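Local structure of nourseothricin acetyltransferase (5C82) at residues Asp90-Ser98 against Val108-His117. The protein probably inactivates the antibiotic nourseothricin by transferring an acetyl group to it, as a member of the GNAT acetyltransferase family. The protein carries 1 engineered substitution. Numbering follows the deposited sequence.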
loop_
_atom_site.group_PDB
_atom_site.type_symbol
_atom_site.label_atom_id
_atom_site.label_comp_id
_atom_site.label_asym_id
_atom_site.label_seq_id
_atom_site.Cartn_x
_atom_site.Cartn_y
_atom_site.Cartn_z
ATOM N N ASP A 90 18.604 8.420 27.401
ATOM C CA ASP A 90 17.600 8.956 26.484
ATOM C C ASP A 90 17.433 8.060 25.274
ATOM O O ASP A 90 18.396 7.431 24.805
ATOM C CB ASP A 90 17.955 10.394 26.054
ATOM C CG ASP A 90 17.874 11.425 27.187
ATOM O OD1 ASP A 90 16.843 11.440 27.913
ATOM O OD2 ASP A 90 18.827 12.225 27.333
ATOM N N LEU A 91 16.202 8.010 24.762
ATOM C CA LEU A 91 15.885 7.241 23.580
ATOM C C LEU A 91 16.513 7.899 22.360
ATOM O O LEU A 91 16.281 9.073 22.100
ATOM C CB LEU A 91 14.383 7.081 23.434
ATOM C CG LEU A 91 13.922 6.129 22.328
ATOM C CD1 LEU A 91 14.364 4.698 22.591
ATOM C CD2 LEU A 91 12.460 6.199 22.176
ATOM N N ALA A 92 17.377 7.164 21.670
ATOM C CA ALA A 92 18.081 7.664 20.495
ATOM C C ALA A 92 17.259 7.348 19.263
ATOM O O ALA A 92 17.354 8.067 18.253
ATOM C CB ALA A 92 19.454 7.018 20.385
ATOM N N GLY A 93 16.459 6.283 19.350
ATOM C CA GLY A 93 15.657 5.862 18.219
ATOM C C GLY A 93 14.897 4.579 18.416
ATOM O O GLY A 93 15.132 3.855 19.386
ATOM N N PHE A 94 13.952 4.315 17.493
ATOM C CA PHE A 94 13.137 3.099 17.505
ATOM C C PHE A 94 12.757 2.674 16.101
ATOM O O PHE A 94 12.785 3.481 15.169
ATOM C CB PHE A 94 11.870 3.269 18.399
ATOM C CG PHE A 94 10.852 4.254 17.869
ATOM C CD1 PHE A 94 10.936 5.605 18.192
ATOM C CD2 PHE A 94 9.813 3.831 17.040
ATOM C CE1 PHE A 94 10.014 6.520 17.681
ATOM C CE2 PHE A 94 8.894 4.751 16.517
ATOM C CZ PHE A 94 8.998 6.090 16.842
ATOM N N VAL A 95 12.351 1.429 15.957
ATOM C CA VAL A 95 11.850 0.876 14.685
ATOM C C VAL A 95 10.692 -0.066 15.035
ATOM O O VAL A 95 10.797 -0.878 15.964
ATOM C CB VAL A 95 12.951 0.206 13.784
ATOM C CG1 VAL A 95 13.550 -1.046 14.424
ATOM C CG2 VAL A 95 12.414 -0.111 12.389
ATOM N N VAL A 96 9.580 0.091 14.334
ATOM C CA VAL A 96 8.407 -0.748 14.522
ATOM C C VAL A 96 8.329 -1.562 13.247
ATOM O O VAL A 96 8.387 -0.999 12.145
ATOM C CB VAL A 96 7.095 0.061 14.796
ATOM C CG1 VAL A 96 5.910 -0.874 15.072
ATOM C CG2 VAL A 96 7.276 1.060 15.939
ATOM N N VAL A 97 8.226 -2.881 13.401
ATOM C CA VAL A 97 8.133 -3.829 12.301
ATOM C C VAL A 97 6.900 -4.695 12.446
ATOM O O VAL A 97 6.433 -4.954 13.563
ATOM C CB VAL A 97 9.433 -4.656 12.052
ATOM C CG1 VAL A 97 10.643 -3.745 11.841
ATOM C CG2 VAL A 97 9.706 -5.691 13.155
ATOM N N SER A 98 6.365 -5.127 11.304
ATOM C CA SER A 98 5.207 -6.001 11.218
ATOM C C SER A 98 5.494 -7.009 10.096
ATOM O O SER A 98 6.007 -6.623 9.049
ATOM C CB SER A 98 3.961 -5.179 10.907
ATOM O OG SER A 98 2.908 -6.004 10.446
ATOM N N VAL A 108 8.383 -2.147 7.574
ATOM C CA VAL A 108 8.987 -1.248 8.555
ATOM C C VAL A 108 7.901 -0.186 8.710
ATOM O O VAL A 108 7.758 0.675 7.834
ATOM C CB VAL A 108 10.356 -0.666 8.074
ATOM C CG1 VAL A 108 10.938 0.285 9.113
ATOM C CG2 VAL A 108 11.354 -1.781 7.736
ATOM N N GLU A 109 7.049 -0.332 9.731
ATOM C CA GLU A 109 5.901 0.573 9.949
ATOM C C GLU A 109 6.342 1.986 10.261
ATOM O O GLU A 109 5.775 2.952 9.751
ATOM C CB GLU A 109 5.000 0.071 11.085
ATOM C CG GLU A 109 4.531 -1.360 10.940
ATOM C CD GLU A 109 3.182 -1.547 10.276
ATOM O OE1 GLU A 109 2.878 -0.813 9.307
ATOM O OE2 GLU A 109 2.451 -2.472 10.694
ATOM N N ASP A 110 7.375 2.107 11.087
ATOM C CA ASP A 110 7.881 3.382 11.539
ATOM C C ASP A 110 9.317 3.198 11.921
ATOM O O ASP A 110 9.662 2.159 12.453
ATOM C CB ASP A 110 7.053 3.814 12.779
ATOM C CG ASP A 110 7.008 5.309 13.082
ATOM O OD1 ASP A 110 7.399 6.113 12.202
ATOM O OD2 ASP A 110 6.582 5.672 14.197
ATOM N N ILE A 111 10.160 4.190 11.645
ATOM C CA ILE A 111 11.568 4.237 12.067
ATOM C C ILE A 111 11.897 5.704 12.319
ATOM O O ILE A 111 11.608 6.543 11.467
ATOM C CB ILE A 111 12.580 3.494 11.139
ATOM C CG1 ILE A 111 14.033 3.582 11.712
ATOM C CG2 ILE A 111 12.475 3.956 9.655
ATOM C CD1 ILE A 111 15.110 2.720 11.015
ATOM N N GLU A 112 12.401 6.025 13.510
ATOM C CA GLU A 112 12.745 7.397 13.871
ATOM C C GLU A 112 13.957 7.475 14.758
ATOM O O GLU A 112 14.128 6.645 15.646
ATOM C CB GLU A 112 11.544 8.142 14.474
ATOM C CG GLU A 112 10.831 9.022 13.454
ATOM C CD GLU A 112 9.319 9.009 13.532
ATOM O OE1 GLU A 112 8.768 9.276 14.627
ATOM O OE2 GLU A 112 8.681 8.790 12.476
ATOM N N VAL A 113 14.835 8.435 14.466
ATOM C CA VAL A 113 16.066 8.681 15.191
ATOM C C VAL A 113 16.016 10.142 15.685
ATOM O O VAL A 113 15.616 11.016 14.918
ATOM C CB VAL A 113 17.316 8.353 14.309
ATOM C CG1 VAL A 113 18.640 8.691 15.015
ATOM C CG2 VAL A 113 17.315 6.894 13.880
ATOM N N ALA A 114 16.369 10.396 16.977
ATOM C CA ALA A 114 16.393 11.746 17.574
ATOM C C ALA A 114 17.393 12.587 16.778
ATOM O O ALA A 114 18.428 12.048 16.398
ATOM C CB ALA A 114 16.772 11.687 19.044
ATOM N N PRO A 115 17.043 13.848 16.416
ATOM C CA PRO A 115 17.898 14.647 15.504
ATOM C C PRO A 115 19.379 14.722 15.820
ATOM O O PRO A 115 20.166 14.714 14.876
ATOM C CB PRO A 115 17.261 16.048 15.518
ATOM C CG PRO A 115 16.202 16.009 16.568
ATOM C CD PRO A 115 15.809 14.584 16.757
ATOM N N GLU A 116 19.753 14.747 17.116
ATOM C CA GLU A 116 21.143 14.796 17.603
ATOM C C GLU A 116 21.886 13.477 17.313
ATOM O O GLU A 116 23.119 13.461 17.226
ATOM C CB GLU A 116 21.187 15.042 19.130
ATOM C CG GLU A 116 20.045 15.859 19.724
ATOM C CD GLU A 116 18.819 15.066 20.137
ATOM O OE1 GLU A 116 18.932 14.222 21.055
ATOM O OE2 GLU A 116 17.734 15.316 19.564
ATOM N N HIS A 117 21.129 12.365 17.224
ATOM C CA HIS A 117 21.660 11.020 16.996
ATOM C C HIS A 117 21.695 10.656 15.528
ATOM O O HIS A 117 22.208 9.592 15.167
ATOM C CB HIS A 117 20.874 9.998 17.831
ATOM C CG HIS A 117 20.969 10.274 19.298
ATOM N ND1 HIS A 117 22.122 9.985 20.016
ATOM C CD2 HIS A 117 20.069 10.846 20.129
ATOM C CE1 HIS A 117 21.878 10.367 21.257
ATOM N NE2 HIS A 117 20.654 10.891 21.374
#
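The ring of His-117 carries the methyl of Ala-92 over one face, a CH-pi contact with CB 3.8 Å from the ring centroid. The CB of Ala-114 lies at the edge of the same ring, and ND1 is hydrogen-bonded to the hydroxyl of Tyr-10. Both segments belong to an antiparallel beta hairpin, strands 91-100 and 105-113, in the central sheet of the GNAT fold. The second ring, Phe-94, meets Asp-110 at its edge: OD2 approaches CE2 to 3.4 Å near the ring plane, and the carboxylate is turned 76° from the ring. Glu-112 runs beside the ring, with its CB 3.9 Å from Phe-94 CE1. Phe-94 CG sits between its own N and carbonyl carbon (chi1 68°), which brings the ring end over towards these two acids.

Ala-114 N donates to Ala-92 O at 2.8 Å, from above the carbonyl plane. Phe-94 and Glu-112 exchange two backbone bonds, and Val-96 N gives a nearly straight one to Asp-110 O (174°). A classic bulge follows, where Glu-109 and Asp-110 both face Val-96 and both send weak bonds to its O.

Val-95, Val-97, Val-108 and Ile-111 share the other face of the sheet from Phe-94. Helix 122-137 packs on the valines of this face, with Leu-126 on Val-95 and Met-127 on Val-108. The chi1 of Val-95 (66°) turns CG2 to the side opposite the backbone N. There CG2 lies 3.8 Å from Ile-111 CB. It also reaches across the hairpin to within 3.6 Å of Val-108 CG1.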